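Long-range contacts in periplasmic protein TorT (Vibrio parahaemolyticus, PDB 3O1I), which probably binds trimethylamine N-oxide or a related ligand in the periplasm and works with a membrane-bound sensor kinase in signalling its presence: residues 10-15 with 38-43; 51-56 with 82-87; 140-145 with 196-201; 246-251 with 290-295. All coordinates share one frame; numbering follows the deposited sequence.

In the fold
Interactions 1 and 3 are of one kind: neighbouring parallel strands joined by backbone hydrogen bonds, one pair in each of the two parallel sheets, with contact centres about 29 Å apart. Interaction 3 is buried throughout and almost wholly aliphatic, whereas interaction 1 lies at a sheet edge and carries a tyrosine and a glutamate. Interaction 2 touches interaction 1, because helix 49-62 packs on the sheet face over strands 7-12 and 37-42; it lies nearer the surface and relies on side-chain packing without hydrogen bonds. Interaction 4, its centre about 10 Å from that of the chain, is buried but polar: carbonyls of residues 290-295 meet the start of helix 249-263, and a serine hydroxyl meets the threonine before it.

Interaction 1: residues 10-15 with 38-43; sequences AIYPHL and LRVLEA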
loop_
_atom_site.group_PDB
_atom_site.type_symbol
_atom_site.label_atom_id
_atom_site.label_comp_id
_atom_site.label_asym_id
_atom_site.label_seq_id
_atom_site.Cartn_x
_atom_site.Cartn_y
_atom_site.Cartn_z
ATOM N N ALA D 10 -7.844 8.812 -29.976
ATOM C CA ALA D 10 -8.666 7.739 -29.395
ATOM C C ALA D 10 -8.697 7.789 -27.864
ATOM O O ALA D 10 -7.661 7.721 -27.196
ATOM C CB ALA D 10 -8.162 6.374 -29.869
ATOM N N ILE D 11 -9.904 7.897 -27.320
ATOM C CA ILE D 11 -10.108 7.986 -25.880
ATOM C C ILE D 11 -10.812 6.772 -25.278
ATOM O O ILE D 11 -12.045 6.686 -25.284
ATOM C CB ILE D 11 -10.918 9.276 -25.531
ATOM C CG1 ILE D 11 -10.167 10.498 -26.056
ATOM C CG2 ILE D 11 -11.127 9.401 -24.025
ATOM C CD1 ILE D 11 -8.683 10.485 -25.733
ATOM N N TYR D 12 -10.022 5.843 -24.746
ATOM C CA TYR D 12 -10.567 4.639 -24.122
ATOM C C TYR D 12 -11.060 4.925 -22.707
ATOM O O TYR D 12 -10.855 6.011 -22.171
ATOM C CB TYR D 12 -9.503 3.566 -23.999
ATOM C CG TYR D 12 -8.725 3.252 -25.246
ATOM C CD1 TYR D 12 -9.162 3.666 -26.508
ATOM C CD2 TYR D 12 -7.576 2.460 -25.171
ATOM C CE1 TYR D 12 -8.474 3.285 -27.666
ATOM C CE2 TYR D 12 -6.888 2.081 -26.311
ATOM C CZ TYR D 12 -7.346 2.490 -27.552
ATOM O OH TYR D 12 -6.676 2.057 -28.660
ATOM N N PRO D 13 -11.743 3.953 -22.089
ATOM C CA PRO D 13 -12.229 4.157 -20.719
ATOM C C PRO D 13 -11.135 3.628 -19.775
ATOM O O PRO D 13 -11.122 3.926 -18.583
ATOM C CB PRO D 13 -13.503 3.328 -20.686
ATOM C CG PRO D 13 -13.152 2.171 -21.568
ATOM C CD PRO D 13 -12.421 2.811 -22.729
ATOM N N HIS D 14 -10.224 2.844 -20.356
ATOM C CA HIS D 14 -9.074 2.246 -19.676
ATOM C C HIS D 14 -8.314 1.347 -20.651
ATOM O O HIS D 14 -8.640 1.273 -21.821
ATOM C CB HIS D 14 -9.510 1.376 -18.502
ATOM C CG HIS D 14 -10.208 0.121 -18.919
ATOM N ND1 HIS D 14 -11.581 -0.016 -18.886
ATOM C CD2 HIS D 14 -9.722 -1.040 -19.418
ATOM C CE1 HIS D 14 -11.912 -1.209 -19.348
ATOM N NE2 HIS D 14 -10.803 -1.847 -19.679
ATOM N N LEU D 15 -7.293 0.665 -20.157
ATOM C CA LEU D 15 -6.535 -0.255 -20.979
ATOM C C LEU D 15 -6.041 -1.386 -20.079
ATOM O O LEU D 15 -4.840 -1.648 -19.969
ATOM C CB LEU D 15 -5.357 0.443 -21.664
ATOM C CG LEU D 15 -4.816 -0.280 -22.918
ATOM C CD1 LEU D 15 -5.811 -0.152 -24.055
ATOM C CD2 LEU D 15 -3.491 0.320 -23.358
ATOM N N LEU D 38 -2.549 8.971 -34.995
ATOM C CA LEU D 38 -3.386 8.579 -33.874
ATOM C C LEU D 38 -2.642 8.500 -32.542
ATOM O O LEU D 38 -1.585 7.865 -32.426
ATOM C CB LEU D 38 -4.054 7.233 -34.195
ATOM C CG LEU D 38 -4.966 6.503 -33.200
ATOM C CD1 LEU D 38 -4.129 5.738 -32.193
ATOM C CD2 LEU D 38 -5.896 7.495 -32.518
ATOM N N ARG D 39 -3.207 9.171 -31.546
ATOM C CA ARG D 39 -2.649 9.181 -30.206
ATOM C C ARG D 39 -3.727 8.605 -29.314
ATOM O O ARG D 39 -4.916 8.862 -29.509
ATOM C CB ARG D 39 -2.304 10.606 -29.768
ATOM C CG ARG D 39 -1.426 10.695 -28.513
ATOM C CD ARG D 39 -0.718 12.048 -28.465
ATOM N NE ARG D 39 0.210 12.198 -27.346
ATOM C CZ ARG D 39 1.058 13.217 -27.219
ATOM N NH1 ARG D 39 1.099 14.171 -28.141
ATOM N NH2 ARG D 39 1.867 13.288 -26.170
ATOM N N VAL D 40 -3.300 7.822 -28.334
ATOM C CA VAL D 40 -4.224 7.175 -27.420
ATOM C C VAL D 40 -4.138 7.636 -25.964
ATOM O O VAL D 40 -3.062 7.638 -25.361
ATOM C CB VAL D 40 -4.022 5.653 -27.483
ATOM C CG1 VAL D 40 -4.731 5.094 -28.700
ATOM C CG2 VAL D 40 -2.524 5.337 -27.561
ATOM N N LEU D 41 -5.281 8.030 -25.413
ATOM C CA LEU D 41 -5.368 8.473 -24.021
ATOM C C LEU D 41 -6.413 7.620 -23.314
ATOM O O LEU D 41 -7.594 7.647 -23.680
ATOM C CB LEU D 41 -5.798 9.940 -23.923
ATOM C CG LEU D 41 -5.020 11.018 -24.674
ATOM C CD1 LEU D 41 -5.527 12.375 -24.179
ATOM C CD2 LEU D 41 -3.510 10.874 -24.453
ATOM N N GLU D 42 -5.986 6.875 -22.299
ATOM C CA GLU D 42 -6.905 6.019 -21.567
ATOM C C GLU D 42 -7.216 6.622 -20.205
ATOM O O GLU D 42 -6.310 6.981 -19.451
ATOM C CB GLU D 42 -6.311 4.610 -21.436
ATOM C CG GLU D 42 -5.079 4.513 -20.563
ATOM C CD GLU D 42 -5.405 4.030 -19.165
ATOM O OE1 GLU D 42 -4.483 4.002 -18.322
ATOM O OE2 GLU D 42 -6.580 3.667 -18.909
ATOM N N ALA D 43 -8.505 6.728 -19.903
ATOM C CA ALA D 43 -8.984 7.310 -18.655
ATOM C C ALA D 43 -8.567 6.582 -17.379
ATOM O O ALA D 43 -8.914 7.013 -16.267
ATOM C CB ALA D 43 -10.495 7.418 -18.698
#
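A10 and V40 face each other in parallel strands whose backbones are tied by A10 N to R39 O (3.0 Å) and by L41 N to A10 O, the latter nearly straight at 170°. Farther on, the bonds from Y12 N to L41 O and from A43 N to Y12 O are weak. The small methyl of A10 suits its place: CB touches both L38 CD2 (3.7 Å) and V40 CG1 (3.8 Å). On the same face Y12 crosses V40 at a slant, OH 3.6 Å from V40 CG1, its hydroxyl hydrogen-bonded to N24. On the other face I11 and L41 run alongside each other, with I11 CD1 against L41 CB at 3.4 Å. E42 holds CG between its backbone N and carbonyl carbon (chi1 67°), and its bent chain carries OE2 over the backbone of H14 and L15; OE2 also takes a weak bond from G44 N. Helix 18-32 packs M27 on A10 and Y12, completing a beta-alpha-beta unit, while helix 49-62 lays L58 and C59 against L41 and I11. The C9-C59 disulfide ties that helix to strand 7-12, whose other neighbour in the sheet is strand 66-69.

Interaction 2: residues 51-56 with 82-87; sequences RQEQQL and KSWVGN
E53 lays its aliphatic base on the indole of W84 in a CH-pi contact between helix 49-62 and the short helix 82-85, near the surface of the N-terminal lobe. E53 CB sits 3.5 Å from the centroid of the six-membered ring of W84, only 16° off the ring normal, and shifted somewhat toward the rim atoms CZ3 and CH2. With CG anti to the carbonyl carbon and the chain extended beyond it, the glutamate runs out past the CZ2-CH2 rim, E53 CD 3.4 Å from W84 CZ2; the carboxylate is tilted 32° from the indole plane. Q54, one residue on, bends its chain to bring NE2 to 3.5 Å from W84 CZ3, its amide plane nearly perpendicular to the ring at 86°. The broad indole of W84 suits its place, since it reaches from the short helix to helix 49-62, and the two otherwise meet at few points. Deeper in, L56 CG meets V85 CG2 at 4.0 Å, the two side chains crossing at about a right angle, and L56 CD2 lies 4.3 Å from W84 CB. Both L56 and V85 also rest on I67 of strand 66-69, which is why branched aliphatic residues belong there. No hydrogen bond crosses the contact, so dispersion and removal of apolar surface from water probably supply most of its stability, while the glutamate and glutamine ends keep the outer part compatible with solvent.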
loop_
_atom_site.group_PDB
_atom_site.type_symbol
_atom_site.label_atom_id
_atom_site.label_comp_id
_atom_site.label_asym_id
_atom_site.label_seq_id
_atom_site.Cartn_x
_atom_site.Cartn_y
_atom_site.Cartn_z
ATOM N N ARG D 51 -11.364 12.447 -15.332
ATOM C CA ARG D 51 -10.122 12.315 -16.072
ATOM C C ARG D 51 -10.316 12.207 -17.584
ATOM O O ARG D 51 -9.437 12.596 -18.357
ATOM C CB ARG D 51 -9.328 11.111 -15.560
ATOM C CG ARG D 51 -7.956 10.976 -16.196
ATOM C CD ARG D 51 -7.006 10.303 -15.241
ATOM N NE ARG D 51 -6.904 11.061 -13.999
ATOM C CZ ARG D 51 -6.437 10.563 -12.859
ATOM N NH1 ARG D 51 -6.029 9.298 -12.811
ATOM N NH2 ARG D 51 -6.380 11.321 -11.764
ATOM N N GLN D 52 -11.461 11.685 -18.013
ATOM C CA GLN D 52 -11.716 11.549 -19.447
ATOM C C GLN D 52 -12.143 12.902 -20.024
ATOM O O GLN D 52 -11.738 13.256 -21.133
ATOM C CB GLN D 52 -12.785 10.473 -19.722
ATOM C CG GLN D 52 -12.882 10.079 -21.203
ATOM C CD GLN D 52 -13.894 8.974 -21.489
ATOM O OE1 GLN D 52 -15.056 9.062 -21.091
ATOM N NE2 GLN D 52 -13.453 7.933 -22.195
ATOM N N GLU D 53 -12.949 13.649 -19.267
ATOM C CA GLU D 53 -13.398 14.980 -19.683
ATOM C C GLU D 53 -12.169 15.816 -19.983
ATOM O O GLU D 53 -12.127 16.543 -20.968
ATOM C CB GLU D 53 -14.193 15.660 -18.572
ATOM C CG GLU D 53 -15.506 14.999 -18.250
ATOM C CD GLU D 53 -16.232 15.695 -17.124
ATOM O OE1 GLU D 53 -15.624 15.854 -16.045
ATOM O OE2 GLU D 53 -17.406 16.080 -17.311
ATOM N N GLN D 54 -11.166 15.699 -19.122
ATOM C CA GLN D 54 -9.923 16.436 -19.296
ATOM C C GLN D 54 -9.107 15.888 -20.478
ATOM O O GLN D 54 -8.598 16.654 -21.290
ATOM C CB GLN D 54 -9.094 16.392 -17.999
ATOM C CG GLN D 54 -9.865 16.789 -16.719
ATOM C CD GLN D 54 -10.471 18.196 -16.764
ATOM O OE1 GLN D 54 -9.758 19.192 -16.893
ATOM N NE2 GLN D 54 -11.798 18.275 -16.651
ATOM N N GLN D 55 -8.987 14.567 -20.580
ATOM C CA GLN D 55 -8.238 13.954 -21.681
ATOM C C GLN D 55 -8.952 14.275 -22.983
ATOM O O GLN D 55 -8.345 14.349 -24.054
ATOM C CB GLN D 55 -8.156 12.434 -21.508
ATOM C CG GLN D 55 -7.337 11.975 -20.306
ATOM C CD GLN D 55 -6.994 10.496 -20.364
ATOM O OE1 GLN D 55 -7.885 9.646 -20.363
ATOM N NE2 GLN D 55 -5.695 10.181 -20.415
ATOM N N LEU D 56 -10.260 14.464 -22.864
ATOM C CA LEU D 56 -11.123 14.797 -23.991
ATOM C C LEU D 56 -10.777 16.227 -24.398
ATOM O O LEU D 56 -10.682 16.551 -25.584
ATOM C CB LEU D 56 -12.580 14.703 -23.542
ATOM C CG LEU D 56 -13.669 14.426 -24.569
ATOM C CD1 LEU D 56 -13.261 13.268 -25.475
ATOM C CD2 LEU D 56 -14.961 14.117 -23.823
ATOM N N LYS D 82 -19.737 18.793 -27.103
ATOM C CA LYS D 82 -19.196 19.939 -27.826
ATOM C C LYS D 82 -18.445 20.845 -26.851
ATOM O O LYS D 82 -17.380 21.391 -27.165
ATOM C CB LYS D 82 -20.345 20.699 -28.502
ATOM C CG LYS D 82 -19.912 21.746 -29.532
ATOM C CD LYS D 82 -21.128 22.404 -30.191
ATOM C CE LYS D 82 -20.740 23.618 -31.026
ATOM N NZ LYS D 82 -21.951 24.254 -31.612
ATOM N N SER D 83 -19.018 20.973 -25.658
ATOM C CA SER D 83 -18.477 21.782 -24.570
ATOM C C SER D 83 -17.081 21.331 -24.114
ATOM O O SER D 83 -16.457 21.985 -23.283
ATOM C CB SER D 83 -19.464 21.745 -23.389
ATOM O OG SER D 83 -18.952 22.380 -22.233
ATOM N N TRP D 84 -16.601 20.210 -24.647
ATOM C CA TRP D 84 -15.277 19.705 -24.297
ATOM C C TRP D 84 -14.425 19.539 -25.554
ATOM O O TRP D 84 -13.195 19.491 -25.473
ATOM C CB TRP D 84 -15.354 18.347 -23.571
ATOM C CG TRP D 84 -16.147 18.345 -22.300
ATOM C CD1 TRP D 84 -17.492 18.134 -22.170
ATOM C CD2 TRP D 84 -15.653 18.594 -20.978
ATOM N NE1 TRP D 84 -17.867 18.235 -20.850
ATOM C CE2 TRP D 84 -16.759 18.518 -20.096
ATOM C CE3 TRP D 84 -14.383 18.875 -20.449
ATOM C CZ2 TRP D 84 -16.634 18.714 -18.713
ATOM C CZ3 TRP D 84 -14.259 19.072 -19.072
ATOM C CH2 TRP D 84 -15.378 18.989 -18.223
ATOM N N VAL D 85 -15.071 19.457 -26.717
ATOM C CA VAL D 85 -14.328 19.270 -27.957
ATOM C C VAL D 85 -14.617 20.312 -29.041
ATOM O O VAL D 85 -13.779 20.553 -29.914
ATOM C CB VAL D 85 -14.584 17.866 -28.546
ATOM C CG1 VAL D 85 -13.369 17.404 -29.320
ATOM C CG2 VAL D 85 -14.895 16.885 -27.440
ATOM N N GLY D 86 -15.800 20.920 -28.996
ATOM C CA GLY D 86 -16.142 21.924 -29.991
ATOM C C GLY D 86 -16.698 21.379 -31.299
ATOM O O GLY D 86 -17.597 20.543 -31.297
ATOM N N ASN D 87 -16.168 21.855 -32.422
ATOM C CA ASN D 87 -16.642 21.410 -33.732
ATOM C C ASN D 87 -16.125 20.040 -34.073
ATOM O O ASN D 87 -16.519 19.465 -35.086
ATOM C CB ASN D 87 -16.196 22.365 -34.848
ATOM C CG ASN D 87 -14.727 22.171 -35.258
ATOM O OD1 ASN D 87 -13.811 22.318 -34.442
ATOM N ND2 ASN D 87 -14.508 21.854 -36.534
#

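Interaction 3: residues 140-145 with 196-201; sequences ALLLGP and DYIVGS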
loop_
_atom_site.group_PDB
_atom_site.type_symbol
_atom_site.label_atom_id
_atom_site.label_comp_id
_atom_site.label_asym_id
_atom_site.label_seq_id
_atom_site.Cartn_x
_atom_site.Cartn_y
_atom_site.Cartn_z
ATOM N N ALA D 140 -25.956 -21.632 -13.955
ATOM C CA ALA D 140 -25.660 -20.510 -13.063
ATOM C C ALA D 140 -25.168 -19.288 -13.827
ATOM O O ALA D 140 -24.204 -19.380 -14.577
ATOM C CB ALA D 140 -24.613 -20.928 -12.038
ATOM N N LEU D 141 -25.813 -18.142 -13.608
ATOM C CA LEU D 141 -25.454 -16.897 -14.293
ATOM C C LEU D 141 -24.521 -15.952 -13.543
ATOM O O LEU D 141 -24.903 -15.386 -12.538
ATOM C CB LEU D 141 -26.726 -16.122 -14.674
ATOM C CG LEU D 141 -27.428 -16.494 -15.986
ATOM C CD1 LEU D 141 -28.793 -15.811 -16.073
ATOM C CD2 LEU D 141 -26.543 -16.076 -17.149
ATOM N N LEU D 142 -23.304 -15.777 -14.047
ATOM C CA LEU D 142 -22.342 -14.865 -13.428
ATOM C C LEU D 142 -21.892 -13.852 -14.477
ATOM O O LEU D 142 -20.738 -13.835 -14.904
ATOM C CB LEU D 142 -21.130 -15.628 -12.887
ATOM C CG LEU D 142 -21.404 -16.761 -11.891
ATOM C CD1 LEU D 142 -20.073 -17.271 -11.369
ATOM C CD2 LEU D 142 -22.280 -16.282 -10.748
ATOM N N LEU D 143 -22.823 -12.995 -14.872
ATOM C CA LEU D 143 -22.594 -11.987 -15.895
ATOM C C LEU D 143 -21.674 -10.842 -15.507
ATOM O O LEU D 143 -20.668 -10.603 -16.172
ATOM C CB LEU D 143 -23.943 -11.446 -16.361
ATOM C CG LEU D 143 -24.842 -12.580 -16.865
ATOM C CD1 LEU D 143 -26.216 -12.038 -17.254
ATOM C CD2 LEU D 143 -24.153 -13.274 -18.037
ATOM N N GLY D 144 -22.015 -10.128 -14.441
ATOM C CA GLY D 144 -21.176 -9.021 -14.019
ATOM C C GLY D 144 -21.910 -8.061 -13.108
ATOM O O GLY D 144 -22.811 -8.476 -12.377
ATOM N N PRO D 145 -21.555 -6.765 -13.134
ATOM C CA PRO D 145 -22.194 -5.747 -12.293
ATOM C C PRO D 145 -23.711 -5.569 -12.482
ATOM O O PRO D 145 -24.469 -6.538 -12.455
ATOM C CB PRO D 145 -21.385 -4.486 -12.617
ATOM C CG PRO D 145 -20.885 -4.743 -14.001
ATOM C CD PRO D 145 -20.480 -6.177 -13.948
ATOM N N ASP D 196 -24.880 -27.307 -13.444
ATOM C CA ASP D 196 -24.373 -28.046 -14.593
ATOM C C ASP D 196 -23.413 -27.137 -15.359
ATOM O O ASP D 196 -22.259 -27.504 -15.605
ATOM C CB ASP D 196 -25.528 -28.459 -15.504
ATOM C CG ASP D 196 -26.429 -29.495 -14.865
ATOM O OD1 ASP D 196 -25.950 -30.622 -14.630
ATOM O OD2 ASP D 196 -27.610 -29.184 -14.595
ATOM N N TYR D 197 -23.901 -25.948 -15.722
ATOM C CA TYR D 197 -23.106 -24.958 -16.453
ATOM C C TYR D 197 -23.044 -23.613 -15.739
ATOM O O TYR D 197 -23.900 -23.284 -14.910
ATOM C CB TYR D 197 -23.694 -24.684 -17.842
ATOM C CG TYR D 197 -23.842 -25.878 -18.740
ATOM C CD1 TYR D 197 -25.103 -26.389 -19.043
ATOM C CD2 TYR D 197 -22.727 -26.479 -19.316
ATOM C CE1 TYR D 197 -25.251 -27.470 -19.904
ATOM C CE2 TYR D 197 -22.860 -27.562 -20.177
ATOM C CZ TYR D 197 -24.123 -28.053 -20.471
ATOM O OH TYR D 197 -24.249 -29.109 -21.346
ATOM N N ILE D 198 -22.022 -22.841 -16.091
ATOM C CA ILE D 198 -21.833 -21.494 -15.575
ATOM C C ILE D 198 -21.634 -20.613 -16.808
ATOM O O ILE D 198 -20.707 -20.823 -17.598
ATOM C CB ILE D 198 -20.558 -21.329 -14.707
ATOM C CG1 ILE D 198 -20.603 -22.216 -13.471
ATOM C CG2 ILE D 198 -20.442 -19.884 -14.247
ATOM C CD1 ILE D 198 -19.298 -22.162 -12.677
ATOM N N VAL D 199 -22.522 -19.646 -16.989
ATOM C CA VAL D 199 -22.394 -18.712 -18.096
ATOM C C VAL D 199 -22.147 -17.340 -17.499
ATOM O O VAL D 199 -22.997 -16.800 -16.787
ATOM C CB VAL D 199 -23.658 -18.674 -18.983
ATOM C CG1 VAL D 199 -23.764 -19.958 -19.754
ATOM C CG2 VAL D 199 -24.903 -18.481 -18.145
ATOM N N GLY D 200 -20.969 -16.788 -17.763
ATOM C CA GLY D 200 -20.659 -15.480 -17.226
ATOM C C GLY D 200 -19.635 -14.698 -18.020
ATOM O O GLY D 200 -19.309 -15.056 -19.151
ATOM N N SER D 201 -19.124 -13.628 -17.418
ATOM C CA SER D 201 -18.136 -12.774 -18.062
ATOM C C SER D 201 -16.842 -13.507 -18.326
ATOM O O SER D 201 -16.590 -14.572 -17.771
ATOM C CB SER D 201 -17.836 -11.581 -17.178
ATOM O OG SER D 201 -17.414 -12.024 -15.898
#
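L142 and I198 meet on one face of the parallel sheet of the second lobe, and the leucine can be followed outward from its strand. L142 CB leaves on the face shared with A140 and I198. CG is anti to the carbonyl carbon (chi1 -56°) and comes to 4.0 Å from I198 CG2; the branch CD1 touches the same methyl at 3.9 Å, while CD2 stays farther from I198. L142 also packs on F173 and on Q182 and V186 of helix 179-192, buried surroundings that suit a leucine. Beneath it runs the backbone ladder: A140 N to Y197 O at 2.8 Å, V199 N to A140 O at 3.0 Å, and L142 N to V199 O at 2.9 Å, the last with its donor tilted 34° from the carbonyl plane. L141 and V199 share the other face. G200 pairs with L142, and a CB there would run into L142 O as modelled. S201 then caps helix 202-214, its OG bonded to A204 N; a serine suits an N-cap because its short hydroxyl can replace the missing helical acceptor. A strand running through a single N-cap residue into a helix, within a parallel sheet ordered 2-1-3-4, fits the Rossmann-like architecture of type I periplasmic binding proteins.

Interaction 4: residues 246-251 with 290-295; sequences TDKMVQ and IEESLS
Q251 and V250, in the first turn of helix 249-263, give their backbone N-H groups to the carbonyls of E292 and S293, which follow helix 287-291. Q251 N lies 3.1 Å from E292 O with an angle of 165°, and V250 N lies 3.3 Å from S293 O at 163°; both donors stand above the carbonyl planes. N-H groups of a first helical turn lack acceptors one turn back, so the loop carbonyls serve in their place. Hydroxyls add a second polar group: S293 OG lies beside T246 OG1, modelled too close for the bond to be sure, with T289 O a weak alternative partner. T246 OG1 also accepts from K248 N at 3.3 Å, an ST turn for which a short hydroxyl side chain is well suited. Longer side chains run beside one another. Q251 and E292 extend in a common direction, their amide and carboxylate planes 56° apart, and K248 lies alongside E292, bringing CD to 3.8 Å from E292 OE1. The charged ends of that pair are not in contact, and K248 NZ is bonded to I276 O. Among apolar contacts, M249 SD meets L294 CD2 at 3.9 Å, and V250 wedges CG2 against the backbone of S293 and L294. Around this junction, helix 18-32 supplies Y19 to M249 and Y25 to V250, and S22 OG accepts from S295 N. Helix 230-236 packs H230 and Y233 on L294, and T246 pairs through its backbone with K278 of strand 278-280.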
loop_
_atom_site.group_PDB
_atom_site.type_symbol
_atom_site.label_atom_id
_atom_site.label_comp_id
_atom_site.label_asym_id
_atom_site.label_seq_id
_atom_site.Cartn_x
_atom_site.Cartn_y
_atom_site.Cartn_z
ATOM N N THR D 246 -17.458 -14.482 -30.031
ATOM C CA THR D 246 -16.447 -13.445 -30.218
ATOM C C THR D 246 -17.010 -12.294 -31.044
ATOM O O THR D 246 -17.482 -12.512 -32.163
ATOM C CB THR D 246 -15.230 -13.980 -30.968
ATOM O OG1 THR D 246 -14.308 -12.911 -31.207
ATOM C CG2 THR D 246 -15.653 -14.555 -32.295
ATOM N N ASP D 247 -16.962 -11.079 -30.495
ATOM C CA ASP D 247 -17.464 -9.904 -31.202
ATOM C C ASP D 247 -16.309 -9.167 -31.863
ATOM O O ASP D 247 -16.347 -7.954 -32.056
ATOM C CB ASP D 247 -18.260 -8.983 -30.251
ATOM C CG ASP D 247 -17.376 -8.150 -29.318
ATOM O OD1 ASP D 247 -16.192 -8.496 -29.100
ATOM O OD2 ASP D 247 -17.891 -7.138 -28.788
ATOM N N LYS D 248 -15.283 -9.943 -32.207
ATOM C CA LYS D 248 -14.092 -9.451 -32.884
ATOM C C LYS D 248 -13.746 -8.041 -32.462
ATOM O O LYS D 248 -14.300 -7.070 -32.978
ATOM C CB LYS D 248 -14.297 -9.514 -34.405
ATOM C CG LYS D 248 -14.458 -10.927 -34.947
ATOM C CD LYS D 248 -15.019 -10.924 -36.347
ATOM C CE LYS D 248 -15.767 -12.220 -36.609
ATOM N NZ LYS D 248 -16.872 -12.069 -37.597
ATOM N N MET D 249 -12.818 -7.946 -31.515
ATOM C CA MET D 249 -12.370 -6.667 -30.972
ATOM C C MET D 249 -11.341 -5.953 -31.856
ATOM O O MET D 249 -11.542 -4.801 -32.256
ATOM C CB MET D 249 -11.788 -6.881 -29.570
ATOM C CG MET D 249 -12.723 -7.571 -28.583
ATOM S SD MET D 249 -12.436 -9.338 -28.426
ATOM C CE MET D 249 -14.081 -9.922 -28.127
ATOM N N VAL D 250 -10.231 -6.635 -32.136
ATOM C CA VAL D 250 -9.180 -6.066 -32.971
ATOM C C VAL D 250 -9.798 -5.366 -34.169
ATOM O O VAL D 250 -9.396 -4.267 -34.532
ATOM C CB VAL D 250 -8.214 -7.138 -33.488
ATOM C CG1 VAL D 250 -7.247 -6.512 -34.475
ATOM C CG2 VAL D 250 -7.452 -7.763 -32.329
ATOM N N GLN D 251 -10.784 -6.004 -34.783
ATOM C CA GLN D 251 -11.453 -5.415 -35.935
ATOM C C GLN D 251 -12.369 -4.268 -35.526
ATOM O O GLN D 251 -12.498 -3.296 -36.269
ATOM C CB GLN D 251 -12.265 -6.476 -36.673
ATOM C CG GLN D 251 -13.125 -5.935 -37.797
ATOM C CD GLN D 251 -13.695 -7.041 -38.657
ATOM O OE1 GLN D 251 -14.595 -7.773 -38.239
ATOM N NE2 GLN D 251 -13.157 -7.180 -39.865
ATOM N N ILE D 290 -10.047 -15.204 -35.185
ATOM C CA ILE D 290 -9.438 -14.861 -33.912
ATOM C C ILE D 290 -8.424 -13.754 -34.116
ATOM O O ILE D 290 -7.963 -13.148 -33.156
ATOM C CB ILE D 290 -8.719 -16.045 -33.257
ATOM C CG1 ILE D 290 -7.483 -16.422 -34.072
ATOM C CG2 ILE D 290 -9.685 -17.207 -33.093
ATOM C CD1 ILE D 290 -6.487 -17.267 -33.298
ATOM N N GLU D 291 -8.064 -13.493 -35.366
ATOM C CA GLU D 291 -7.104 -12.438 -35.658
ATOM C C GLU D 291 -7.767 -11.079 -35.538
ATOM O O GLU D 291 -7.134 -10.105 -35.159
ATOM C CB GLU D 291 -6.546 -12.594 -37.065
ATOM C CG GLU D 291 -5.708 -11.411 -37.512
ATOM C CD GLU D 291 -5.326 -11.494 -38.975
ATOM O OE1 GLU D 291 -6.242 -11.587 -39.827
ATOM O OE2 GLU D 291 -4.113 -11.469 -39.273
ATOM N N GLU D 292 -9.045 -11.016 -35.882
ATOM C CA GLU D 292 -9.795 -9.773 -35.801
ATOM C C GLU D 292 -10.462 -9.742 -34.438
ATOM O O GLU D 292 -11.431 -9.013 -34.218
ATOM C CB GLU D 292 -10.869 -9.727 -36.885
ATOM C CG GLU D 292 -10.369 -10.092 -38.264
ATOM C CD GLU D 292 -11.457 -9.977 -39.305
ATOM O OE1 GLU D 292 -12.501 -10.654 -39.148
ATOM O OE2 GLU D 292 -11.267 -9.206 -40.272
ATOM N N SER D 293 -9.936 -10.559 -33.531
ATOM C CA SER D 293 -10.466 -10.653 -32.178
ATOM C C SER D 293 -9.452 -10.366 -31.081
ATOM O O SER D 293 -9.550 -9.351 -30.403
ATOM C CB SER D 293 -11.084 -12.035 -31.946
ATOM O OG SER D 293 -12.457 -12.029 -32.279
ATOM N N LEU D 294 -8.476 -11.250 -30.905
ATOM C CA LEU D 294 -7.497 -11.057 -29.846
ATOM C C LEU D 294 -6.091 -10.750 -30.315
ATOM O O LEU D 294 -5.513 -11.487 -31.099
ATOM C CB LEU D 294 -7.458 -12.286 -28.931
ATOM C CG LEU D 294 -8.812 -12.692 -28.347
ATOM C CD1 LEU D 294 -8.667 -13.950 -27.510
ATOM C CD2 LEU D 294 -9.369 -11.549 -27.519
ATOM N N SER D 295 -5.547 -9.657 -29.795
ATOM C CA SER D 295 -4.199 -9.201 -30.108
ATOM C C SER D 295 -3.133 -10.293 -30.013
ATOM O O SER D 295 -3.299 -11.273 -29.302
ATOM C CB SER D 295 -3.844 -8.052 -29.166
ATOM O OG SER D 295 -4.389 -8.285 -27.876
#